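Local coordinates for hypothetical protein SMU.776 (Streptococcus mutans, PDB 2B78) that is a putative S-adenosylmethionine-dependent methyltransferase that binds S-adenosyl-L-homocysteine and may act on RNA, at residues E11-K15 / R16-L20; N125-V128 / Y129-D133; S162-Y166 / G167-P171; N70-Y73 / F74-F78; I176-G180 / I181-V185. One frame throughout, in Å; residues are numbered along the deposited sequence.

Contact 1 (E11-K15 / R16-L20); sequences EKKLK and RGVQL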
# COMPACT_ATOMS: atom_id res chain seq x y z
N GLU A 11 20.92 5.65 -18.14
CA GLU A 11 21.94 4.60 -18.15
C GLU A 11 22.48 4.26 -16.75
O GLU A 11 22.45 3.10 -16.34
CB GLU A 11 23.11 5.03 -19.05
CG GLU A 11 24.10 3.92 -19.34
CD GLU A 11 25.31 4.40 -20.11
OE1 GLU A 11 25.14 5.21 -21.05
OE2 GLU A 11 26.44 3.96 -19.79
N LYS A 12 22.98 5.26 -16.03
CA LYS A 12 23.53 5.00 -14.71
C LYS A 12 22.49 4.34 -13.80
O LYS A 12 22.83 3.46 -13.01
CB LYS A 12 24.05 6.30 -14.07
CG LYS A 12 23.01 7.39 -13.87
CD LYS A 12 23.65 8.74 -13.54
CE LYS A 12 23.76 9.03 -12.04
NZ LYS A 12 24.73 8.17 -11.30
N LYS A 13 21.24 4.75 -13.92
CA LYS A 13 20.19 4.15 -13.09
C LYS A 13 20.01 2.68 -13.45
O LYS A 13 19.95 1.83 -12.57
CB LYS A 13 18.88 4.92 -13.26
CG LYS A 13 18.91 6.30 -12.62
CD LYS A 13 17.68 7.12 -12.93
CE LYS A 13 16.46 6.64 -12.16
NZ LYS A 13 15.31 7.57 -12.35
N LEU A 14 19.94 2.40 -14.75
CA LEU A 14 19.79 1.02 -15.20
C LEU A 14 20.93 0.17 -14.68
O LEU A 14 20.71 -0.90 -14.12
CB LEU A 14 19.76 0.95 -16.74
CG LEU A 14 18.45 1.32 -17.42
CD1 LEU A 14 18.64 1.41 -18.93
CD2 LEU A 14 17.39 0.27 -17.06
N LYS A 15 22.16 0.66 -14.83
CA LYS A 15 23.32 -0.08 -14.36
C LYS A 15 23.34 -0.23 -12.84
O LYS A 15 23.93 -1.18 -12.32
CB LYS A 15 24.62 0.59 -14.84
CG LYS A 15 24.79 0.56 -16.35
CD LYS A 15 26.19 1.00 -16.80
CE LYS A 15 26.49 2.45 -16.45
NZ LYS A 15 27.83 2.88 -16.97
N ARG A 16 22.70 0.69 -12.13
CA ARG A 16 22.65 0.66 -10.67
C ARG A 16 21.58 -0.31 -10.15
O ARG A 16 21.51 -0.60 -8.96
CB ARG A 16 22.36 2.06 -10.13
CG ARG A 16 22.56 2.24 -8.63
CD ARG A 16 21.96 3.56 -8.19
NE ARG A 16 22.26 4.62 -9.14
CZ ARG A 16 21.38 5.51 -9.58
NH1 ARG A 16 20.13 5.47 -9.15
NH2 ARG A 16 21.75 6.42 -10.47
N GLY A 17 20.73 -0.78 -11.06
CA GLY A 17 19.68 -1.71 -10.65
C GLY A 17 18.30 -1.10 -10.53
O GLY A 17 17.39 -1.73 -9.98
N VAL A 18 18.11 0.11 -11.04
CA VAL A 18 16.80 0.74 -10.98
C VAL A 18 16.00 0.15 -12.14
O VAL A 18 16.43 0.21 -13.29
CB VAL A 18 16.91 2.27 -11.13
CG1 VAL A 18 15.53 2.90 -11.11
CG2 VAL A 18 17.74 2.84 -9.98
N GLN A 19 14.85 -0.44 -11.82
CA GLN A 19 14.03 -1.08 -12.84
C GLN A 19 13.00 -0.15 -13.44
O GLN A 19 12.60 -0.33 -14.59
CB GLN A 19 13.32 -2.29 -12.25
CG GLN A 19 14.23 -3.49 -12.00
CD GLN A 19 13.54 -4.57 -11.19
OE1 GLN A 19 12.37 -4.89 -11.43
NE2 GLN A 19 14.26 -5.15 -10.23
N LEU A 20 12.57 0.83 -12.66
CA LEU A 20 11.58 1.80 -13.11
C LEU A 20 12.16 2.77 -14.15
O LEU A 20 13.21 3.37 -13.93
CB LEU A 20 11.05 2.59 -11.92
CG LEU A 20 10.20 3.81 -12.25
CD1 LEU A 20 8.96 3.38 -13.01
CD2 LEU A 20 9.83 4.53 -10.96
O HOH W 1 13.02 5.37 -12.01
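V18 folds back against K13 where helix 8-16 ends, and the backbone does most of the joining. V18 N donates to K13 O at 2.9 Å with a nearly straight N-H (163°), and G17 N donates to L14 O at 3.1 Å; both donors stand above the plane of the carbonyl they use. With the positive phi of G17 (103°) this is a Schellman motif, the usual way a helix is closed by glycine. R16 N still reaches back to K12 O at 2.9 Å.

The apolar part is small. V18 CB lies 3.9 Å from K13 CB, and V18 CG1 touches K13 CE farther out.

Charged groups make up the rest. R16 folds back along the helix, one face of its guanidinium over K13 CA and K13 CG beside NH2, while K12 NZ comes to its edge, 3.6 Å from NH2. The end of K13 is held by a salt bridge to D25 and by a water that donates to L20 O. K15 NZ makes a weak salt bridge with E11 OE2 one turn back.

K12, K13, K15 and R16 thus gather in the last turn; K13 and K15 have acidic partners, and the helix dipole probably eases the closeness of K12 NZ and R16 NH2.

Contact 2 (N125-V128 / Y129-D133); sequences NSFV and YQIRD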
# COMPACT_ATOMS: atom_id res chain seq x y z
N ASN A 125 -0.76 -1.33 -15.63
CA ASN A 125 -0.61 -0.72 -16.94
C ASN A 125 -1.23 -1.60 -18.03
O ASN A 125 -1.42 -2.80 -17.84
CB ASN A 125 0.87 -0.41 -17.23
CG ASN A 125 1.74 -1.65 -17.29
OD1 ASN A 125 1.62 -2.46 -18.21
ND2 ASN A 125 2.63 -1.80 -16.31
N SER A 126 -1.54 -1.00 -19.18
CA SER A 126 -2.17 -1.75 -20.26
C SER A 126 -1.32 -2.87 -20.84
O SER A 126 -1.86 -3.88 -21.31
CB SER A 126 -2.59 -0.80 -21.39
OG SER A 126 -1.48 -0.07 -21.89
N PHE A 127 0.00 -2.72 -20.82
CA PHE A 127 0.84 -3.78 -21.37
C PHE A 127 0.73 -5.10 -20.62
O PHE A 127 0.47 -6.15 -21.23
CB PHE A 127 2.31 -3.37 -21.40
CG PHE A 127 3.19 -4.41 -22.02
CD1 PHE A 127 3.15 -4.66 -23.38
CD2 PHE A 127 4.03 -5.18 -21.22
CE1 PHE A 127 3.92 -5.67 -23.96
CE2 PHE A 127 4.81 -6.19 -21.77
CZ PHE A 127 4.76 -6.44 -23.15
N VAL A 128 0.93 -5.09 -19.30
CA VAL A 128 0.83 -6.34 -18.56
C VAL A 128 -0.58 -6.88 -18.68
O VAL A 128 -0.79 -8.09 -18.69
CB VAL A 128 1.18 -6.17 -17.07
CG1 VAL A 128 2.65 -5.80 -16.92
CG2 VAL A 128 0.29 -5.12 -16.44
N TYR A 129 -1.56 -5.98 -18.77
CA TYR A 129 -2.94 -6.41 -18.89
C TYR A 129 -3.12 -7.19 -20.19
O TYR A 129 -3.79 -8.22 -20.20
CB TYR A 129 -3.87 -5.20 -18.86
CG TYR A 129 -5.33 -5.58 -18.83
CD1 TYR A 129 -5.87 -6.27 -17.75
CD2 TYR A 129 -6.17 -5.29 -19.92
CE1 TYR A 129 -7.20 -6.68 -17.74
CE2 TYR A 129 -7.50 -5.70 -19.92
CZ TYR A 129 -8.01 -6.40 -18.83
OH TYR A 129 -9.31 -6.82 -18.82
N GLN A 130 -2.53 -6.72 -21.28
CA GLN A 130 -2.69 -7.42 -22.55
C GLN A 130 -2.02 -8.80 -22.57
O GLN A 130 -2.46 -9.69 -23.29
CB GLN A 130 -2.18 -6.56 -23.71
CG GLN A 130 -0.68 -6.34 -23.75
CD GLN A 130 -0.26 -5.51 -24.95
OE1 GLN A 130 -0.64 -4.34 -25.07
NE2 GLN A 130 0.53 -6.11 -25.84
N ILE A 131 -0.97 -8.99 -21.77
CA ILE A 131 -0.31 -10.29 -21.75
C ILE A 131 -0.63 -11.04 -20.46
O ILE A 131 0.13 -11.92 -20.06
CB ILE A 131 1.23 -10.18 -21.84
CG1 ILE A 131 1.77 -9.42 -20.63
CG2 ILE A 131 1.63 -9.50 -23.14
CD1 ILE A 131 3.27 -9.53 -20.47
N ARG A 132 -1.75 -10.73 -19.83
CA ARG A 132 -2.08 -11.36 -18.57
C ARG A 132 -2.43 -12.84 -18.59
O ARG A 132 -2.33 -13.50 -17.55
CB ARG A 132 -3.19 -10.58 -17.84
CG ARG A 132 -4.60 -10.69 -18.40
CD ARG A 132 -5.47 -9.63 -17.73
NE ARG A 132 -6.85 -10.06 -17.52
CZ ARG A 132 -7.77 -10.15 -18.47
NH1 ARG A 132 -7.46 -9.86 -19.73
NH2 ARG A 132 -9.00 -10.55 -18.16
N ASP A 133 -2.82 -13.39 -19.74
CA ASP A 133 -3.15 -14.81 -19.79
C ASP A 133 -1.94 -15.69 -19.49
O ASP A 133 -2.04 -16.67 -18.76
CB ASP A 133 -3.75 -15.20 -21.15
CG ASP A 133 -5.17 -14.72 -21.31
OD1 ASP A 133 -5.72 -14.16 -20.33
OD2 ASP A 133 -5.75 -14.89 -22.41
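S126 and Q130 are joined by a backbone bond of the short helix 126-130: Q130 N donates to S126 O at 2.9 Å. N125 precedes the helix as its N-cap, OD1 taking the V128 N-H at 2.9 Å in a nearly straight bond (171°). The bond from Y129 N to N125 O is weak. At I131 the chain leaves helical angles, and I131 is in turn the N-cap residue of helix 132-142, so the two helices meet at a kink.

Among the side chains, F127 is the one that both Q130 and I131 touch, each obliquely. With CG anti to the backbone N (chi1 -178°), its ring swings along the helix towards the residues that follow. There CD1 lies 3.8 Å from Q130 CD, ring and amide planes 43° apart, and CE2 lies 3.9 Å from I131 CD1. I131 has CG1 set between its own N and C, which brings that branch to 3.5 Å from V128 O. Q130 OE1 and S126 OG both bond to N33, so the amide flanking the ring is tethered from outside.

Around this turn, F127 stacks on Y50 of strand 45-54, V128 packs on W123 of strand 118-123, and Y129 meets W123 edge-to-face and touches I153 of strand 148-153. R132, at the start of helix 132-142, forms a salt bridge with E151.

Contact 3 (S162-Y166 / G167-P171); sequences SAHLY and GQEAP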
# COMPACT_ATOMS: atom_id res chain seq x y z
N SER A 162 -12.85 -4.17 -11.35
CA SER A 162 -12.71 -5.43 -10.64
C SER A 162 -13.48 -6.55 -11.32
O SER A 162 -14.58 -6.34 -11.85
CB SER A 162 -13.19 -5.27 -9.20
OG SER A 162 -12.90 -6.42 -8.43
N ALA A 163 -12.91 -7.76 -11.31
CA ALA A 163 -13.57 -8.90 -11.94
C ALA A 163 -13.05 -10.24 -11.43
O ALA A 163 -11.90 -10.35 -11.00
CB ALA A 163 -13.38 -8.83 -13.46
N HIS A 164 -13.91 -11.26 -11.46
CA HIS A 164 -13.52 -12.60 -11.06
C HIS A 164 -12.58 -13.04 -12.18
O HIS A 164 -12.86 -12.76 -13.35
CB HIS A 164 -14.75 -13.50 -10.98
CG HIS A 164 -14.43 -14.94 -10.72
ND1 HIS A 164 -13.71 -15.36 -9.62
CD2 HIS A 164 -14.70 -16.06 -11.44
CE1 HIS A 164 -13.55 -16.67 -9.68
NE2 HIS A 164 -14.14 -17.12 -10.77
N LEU A 165 -11.48 -13.70 -11.84
CA LEU A 165 -10.48 -14.12 -12.84
C LEU A 165 -10.46 -15.60 -13.17
O LEU A 165 -10.50 -15.98 -14.34
CB LEU A 165 -9.08 -13.69 -12.40
CG LEU A 165 -7.97 -13.95 -13.42
CD1 LEU A 165 -8.29 -13.22 -14.72
CD2 LEU A 165 -6.62 -13.48 -12.87
N TYR A 166 -10.36 -16.45 -12.15
CA TYR A 166 -10.37 -17.89 -12.39
C TYR A 166 -10.76 -18.67 -11.15
O TYR A 166 -10.74 -18.14 -10.04
CB TYR A 166 -9.00 -18.38 -12.92
CG TYR A 166 -7.84 -18.38 -11.94
CD1 TYR A 166 -7.84 -19.22 -10.82
CD2 TYR A 166 -6.72 -17.57 -12.15
CE1 TYR A 166 -6.75 -19.25 -9.95
CE2 TYR A 166 -5.63 -17.60 -11.28
CZ TYR A 166 -5.66 -18.44 -10.18
OH TYR A 166 -4.58 -18.49 -9.33
N GLY A 167 -11.13 -19.94 -11.34
CA GLY A 167 -11.51 -20.77 -10.21
C GLY A 167 -12.85 -20.48 -9.58
O GLY A 167 -13.77 -19.96 -10.23
N GLN A 168 -12.97 -20.82 -8.30
CA GLN A 168 -14.21 -20.60 -7.55
C GLN A 168 -14.43 -19.13 -7.24
O GLN A 168 -13.51 -18.32 -7.29
CB GLN A 168 -14.17 -21.37 -6.22
CG GLN A 168 -14.44 -22.86 -6.30
CD GLN A 168 -14.18 -23.56 -4.97
OE1 GLN A 168 -14.58 -23.07 -3.91
NE2 GLN A 168 -13.52 -24.71 -5.02
N GLU A 169 -15.68 -18.79 -6.92
CA GLU A 169 -16.02 -17.42 -6.56
C GLU A 169 -15.86 -17.36 -5.05
O GLU A 169 -15.98 -18.37 -4.36
CB GLU A 169 -17.47 -17.10 -6.93
CG GLU A 169 -17.71 -16.81 -8.40
CD GLU A 169 -17.53 -15.34 -8.76
OE1 GLU A 169 -17.62 -15.01 -9.96
OE2 GLU A 169 -17.31 -14.50 -7.85
N ALA A 170 -15.58 -16.17 -4.53
CA ALA A 170 -15.41 -15.98 -3.09
C ALA A 170 -16.65 -15.29 -2.54
O ALA A 170 -17.39 -14.66 -3.29
CB ALA A 170 -14.17 -15.11 -2.82
N PRO A 171 -16.91 -15.43 -1.23
CA PRO A 171 -18.09 -14.76 -0.69
C PRO A 171 -17.86 -13.28 -0.94
O PRO A 171 -16.71 -12.84 -0.94
CB PRO A 171 -18.03 -15.11 0.79
CG PRO A 171 -17.40 -16.47 0.79
CD PRO A 171 -16.28 -16.30 -0.22
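A tight bend takes the chain out of edge strand 162-165, and the imidazole of H164 spans it from the inside. NE2 donates to G167 O at 2.9 Å; the acceptor sits almost in the ring plane, but the bond is bent at the hydrogen (137°) and reaches the carbonyl from above its plane. Beside it CE1 turns its edge to Q168 O, also 2.9 Å away. That oxygen is buried by the contact and has no hydrogen-bond partner in the model, so the ring C-H is what faces it.

E169 lies over one face of the same ring. Its chain is bent at chi2 (-88°), which folds the carboxylate back over the imidazole, the two planes 29° apart and stacked, with OE1 3.3 Å from H164 CG. E169 CG adds a CH-pi contact almost on the ring normal, 4.2 Å from the centroid. The opposite face has Y166 N above its rim.

The corner itself is a classic beta bulge: L165 and Y166 both face A149 of strand 148-153, the neighbour in the five-stranded sheet of which 162-165 is an outermost strand. G167 follows with positive phi, a region glycine enters readily, and its N lies at the edge of the Y166 ring. Y150 binds E169 OE2 and A170 N through its hydroxyl and meets H164 edge-to-face. Y166 turns the other way, to V136 and F139 of helix 132-142 and to a cation-pi contact with R140.

Contact 4 (N70-Y73 / F74-F78); sequences NVTY and FIKLF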
# COMPACT_ATOMS: atom_id res chain seq x y z
N ASN A 70 7.83 -15.15 -22.18
CA ASN A 70 6.91 -16.25 -22.39
C ASN A 70 6.45 -16.79 -21.04
O ASN A 70 6.92 -16.34 -19.98
CB ASN A 70 7.57 -17.36 -23.22
CG ASN A 70 8.93 -17.74 -22.69
OD1 ASN A 70 9.16 -17.71 -21.48
ND2 ASN A 70 9.83 -18.12 -23.59
N VAL A 71 5.53 -17.75 -21.05
CA VAL A 71 5.02 -18.29 -19.80
C VAL A 71 6.12 -18.83 -18.88
O VAL A 71 6.04 -18.69 -17.66
CB VAL A 71 3.93 -19.37 -20.07
CG1 VAL A 71 4.51 -20.55 -20.80
CG2 VAL A 71 3.29 -19.79 -18.75
N THR A 72 7.17 -19.41 -19.46
CA THR A 72 8.26 -19.94 -18.64
C THR A 72 9.00 -18.84 -17.88
O THR A 72 9.45 -19.05 -16.75
CB THR A 72 9.27 -20.74 -19.48
OG1 THR A 72 8.69 -21.98 -19.88
CG2 THR A 72 10.54 -21.01 -18.68
N TYR A 73 9.12 -17.68 -18.50
CA TYR A 73 9.80 -16.57 -17.85
C TYR A 73 9.05 -16.18 -16.58
O TYR A 73 9.67 -15.86 -15.56
CB TYR A 73 9.90 -15.37 -18.78
CG TYR A 73 10.71 -14.23 -18.20
CD1 TYR A 73 12.10 -14.30 -18.14
CD2 TYR A 73 10.08 -13.09 -17.69
CE1 TYR A 73 12.85 -13.26 -17.60
CE2 TYR A 73 10.82 -12.04 -17.14
CZ TYR A 73 12.20 -12.14 -17.10
OH TYR A 73 12.94 -11.10 -16.58
N PHE A 74 7.72 -16.20 -16.63
CA PHE A 74 6.93 -15.85 -15.46
C PHE A 74 6.93 -16.96 -14.41
O PHE A 74 6.88 -16.68 -13.20
CB PHE A 74 5.50 -15.47 -15.87
CG PHE A 74 5.42 -14.14 -16.57
CD1 PHE A 74 5.69 -12.96 -15.89
CD2 PHE A 74 5.12 -14.08 -17.93
CE1 PHE A 74 5.67 -11.73 -16.55
CE2 PHE A 74 5.10 -12.86 -18.60
CZ PHE A 74 5.37 -11.68 -17.91
N ILE A 75 7.01 -18.21 -14.85
CA ILE A 75 7.06 -19.33 -13.89
C ILE A 75 8.32 -19.14 -13.03
O ILE A 75 8.27 -19.29 -11.80
CB ILE A 75 7.12 -20.70 -14.63
CG1 ILE A 75 5.74 -21.01 -15.22
CG2 ILE A 75 7.55 -21.81 -13.68
CD1 ILE A 75 5.72 -22.20 -16.17
N LYS A 76 9.43 -18.78 -13.67
CA LYS A 76 10.69 -18.55 -12.97
C LYS A 76 10.53 -17.40 -11.97
O LYS A 76 10.96 -17.51 -10.82
CB LYS A 76 11.80 -18.19 -13.96
CG LYS A 76 12.09 -19.25 -15.02
CD LYS A 76 12.75 -20.48 -14.42
CE LYS A 76 13.22 -21.44 -15.51
NZ LYS A 76 13.84 -22.67 -14.94
N LEU A 77 9.93 -16.31 -12.42
CA LEU A 77 9.74 -15.15 -11.55
C LEU A 77 8.90 -15.49 -10.32
O LEU A 77 9.23 -15.09 -9.20
CB LEU A 77 9.07 -14.00 -12.30
CG LEU A 77 9.96 -13.17 -13.23
CD1 LEU A 77 9.15 -12.07 -13.87
CD2 LEU A 77 11.12 -12.57 -12.42
N PHE A 78 7.81 -16.23 -10.52
CA PHE A 78 6.96 -16.58 -9.39
C PHE A 78 7.59 -17.62 -8.47
O PHE A 78 7.32 -17.63 -7.27
CB PHE A 78 5.58 -17.03 -9.88
CG PHE A 78 4.79 -15.95 -10.57
CD1 PHE A 78 4.74 -14.66 -10.04
CD2 PHE A 78 4.08 -16.22 -11.74
CE1 PHE A 78 4.02 -13.65 -10.67
CE2 PHE A 78 3.35 -15.21 -12.38
CZ PHE A 78 3.32 -13.93 -11.85
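Y73 and L77 meet one helical turn apart, the ring carbon Y73 CE2 3.7 Å from L77 CD1 in the closest side-chain approach between the two segments. The Y73 ring is carried along the helix by a CG that stands opposite the backbone N (chi1 -175°), so it leans over the residue four places on; L77 crosses it at a slant, and its CG also touches CE2. V71 CG2 and I75 CD1 make a looser pair at 4.3 Å, and T72 runs alongside K76, methyl against CE.

Beneath these pairs lies the backbone ladder: I75 N to V71 O at 3.0 Å, K76 N to T72 O at 3.1 Å and L77 N to Y73 O at 3.2 Å. The helix is started by N70, whose OD1 accepts the Y73 N-H at 3.0 Å almost in line with the amide C=O (168°). The bonds F74 N makes to N70 O and V71 O are both weak, while F74 CD2 rests 3.5 Å from N70 O.

Farther out, F74 packs edge-to-face on F107 and against I135 and A138 of helix 132-142, and Y73 touches I62 and S63 of strand 57-63. Between the two segments the hydrogen bonds are all backbone ones, and N70 adds a capping bond within its own segment. The side chains contribute apolar packing, with the F74 side buried and the T72-K76 side exposed.

Contact 5 (I176-G180 / I181-V185); sequences ILENG and ISYNV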
# COMPACT_ATOMS: atom_id res chain seq x y z
N ILE A 176 -10.32 -12.70 7.19
CA ILE A 176 -8.96 -13.21 7.06
C ILE A 176 -8.34 -12.91 8.42
O ILE A 176 -8.97 -12.24 9.25
CB ILE A 176 -8.15 -12.53 5.90
CG1 ILE A 176 -8.11 -11.01 6.06
CG2 ILE A 176 -8.76 -12.92 4.55
CD1 ILE A 176 -7.00 -10.51 6.97
N LEU A 177 -7.15 -13.44 8.67
CA LEU A 177 -6.49 -13.22 9.94
C LEU A 177 -5.20 -12.46 9.67
O LEU A 177 -4.53 -12.71 8.66
CB LEU A 177 -6.17 -14.56 10.61
CG LEU A 177 -6.11 -14.65 12.13
CD1 LEU A 177 -7.53 -14.58 12.69
CD2 LEU A 177 -5.45 -15.96 12.55
N GLU A 178 -4.87 -11.53 10.56
CA GLU A 178 -3.63 -10.75 10.45
C GLU A 178 -3.16 -10.48 11.87
O GLU A 178 -3.88 -9.87 12.66
CB GLU A 178 -3.85 -9.42 9.73
CG GLU A 178 -2.54 -8.71 9.35
CD GLU A 178 -2.75 -7.26 8.96
OE1 GLU A 178 -3.01 -6.43 9.87
OE2 GLU A 178 -2.66 -6.93 7.76
N ASN A 179 -1.94 -10.93 12.18
CA ASN A 179 -1.38 -10.76 13.51
C ASN A 179 -2.27 -11.49 14.51
O ASN A 179 -2.34 -11.13 15.68
CB ASN A 179 -1.31 -9.28 13.88
CG ASN A 179 -0.34 -8.51 13.01
OD1 ASN A 179 -0.64 -7.39 12.58
ND2 ASN A 179 0.82 -9.09 12.76
N GLY A 180 -2.99 -12.50 14.04
CA GLY A 180 -3.85 -13.25 14.94
C GLY A 180 -5.23 -12.70 15.23
O GLY A 180 -5.93 -13.25 16.07
N ILE A 181 -5.63 -11.62 14.57
CA ILE A 181 -6.97 -11.08 14.78
C ILE A 181 -7.70 -11.04 13.44
O ILE A 181 -7.06 -11.07 12.37
CB ILE A 181 -6.97 -9.69 15.47
CG1 ILE A 181 -6.48 -8.61 14.52
CG2 ILE A 181 -6.07 -9.74 16.73
CD1 ILE A 181 -6.81 -7.20 15.02
N SER A 182 -9.03 -11.00 13.47
CA SER A 182 -9.82 -11.02 12.24
C SER A 182 -10.15 -9.67 11.64
O SER A 182 -10.33 -8.69 12.35
CB SER A 182 -11.14 -11.78 12.49
OG SER A 182 -10.89 -13.11 12.91
N TYR A 183 -10.25 -9.66 10.31
CA TYR A 183 -10.59 -8.47 9.54
C TYR A 183 -11.52 -8.89 8.41
O TYR A 183 -11.30 -9.93 7.78
CB TYR A 183 -9.33 -7.84 8.93
CG TYR A 183 -8.39 -7.23 9.94
CD1 TYR A 183 -8.63 -5.97 10.48
CD2 TYR A 183 -7.26 -7.92 10.36
CE1 TYR A 183 -7.77 -5.41 11.43
CE2 TYR A 183 -6.39 -7.37 11.30
CZ TYR A 183 -6.65 -6.11 11.83
OH TYR A 183 -5.79 -5.56 12.75
N ASN A 184 -12.54 -8.08 8.16
CA ASN A 184 -13.52 -8.33 7.11
C ASN A 184 -13.05 -7.70 5.79
O ASN A 184 -12.76 -6.50 5.73
CB ASN A 184 -14.88 -7.74 7.53
CG ASN A 184 -15.94 -7.83 6.44
OD1 ASN A 184 -16.08 -6.93 5.62
ND2 ASN A 184 -16.68 -8.93 6.43
N VAL A 185 -12.96 -8.52 4.75
CA VAL A 185 -12.51 -8.05 3.44
C VAL A 185 -13.47 -8.46 2.33
O VAL A 185 -14.38 -9.28 2.52
CB VAL A 185 -11.09 -8.58 3.10
CG1 VAL A 185 -10.09 -8.15 4.18
CG2 VAL A 185 -11.10 -10.10 2.96
O HOH W 2 -3.45 -7.10 12.58
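Y183 lays its ring beside the base of E178, CE2 3.6 Å from E178 CB, with ring and carboxylate planes 60° apart. Near its other end, Y183 CB meets I176 CD1 at 4.0 Å. In I176, CG1 set between its own N and C (chi1 56°) together with the turn at chi2 carries CD1 there; CG1 also touches V185 CG1 at 4.0 Å, the two side chains crossing at about a right angle.

These residues share one face of the hairpin 174-178/181-185. Its hydrogen-bonded pairs are I176 with Y183, bonded N to O in both directions, and E178 with I181 (E178 N to I181 O 2.9 Å). The closing bond, I181 N to E178 O at 3.1 Å, belongs to a type I' turn through N179 and G180, and its donor stands 63° out of the carbonyl plane. On the other face L177 CD1 lies against S182 OG, 3.7 Å away.

The face with Y183 packs on helices 200-210 and 225-232, and Y183 meets H254 edge-to-face. V185 is about 11 Å, side chain to side chain, from R246, a residue seen to bind S-adenosyl-L-homocysteine, though the ligand is not bound in this model. A water lies 2.8 Å from each of E178 O, E178 OE1 and Y183 OH, while R203 forms a salt bridge with OE1. The buried carboxylate of E178 is thus paired with a positive charge, which would favour its ionised form.

Overall arrangement
Contacts 3 and 4 lie mostly at the surface, whereas contact 5 has most of its touching residues buried; contacts 1 and 2 fall between. Contacts 2 and 4 are the two that touch, I131 CD1 resting 3.9 Å from F74 CZ, and both open with an asparagine N-cap. Contact 1, in the PUA-like part, closes a helix instead, and its exposed side chains are mostly basic. Contacts 3 and 5 follow each other along the chain, their centres about 20 Å apart: one is a bend after an edge strand bridged by a histidine hydrogen bond, the other is a hairpin with a charged group paired inside. Contact 1 and contact 5 lie on opposite sides of the chain's centre.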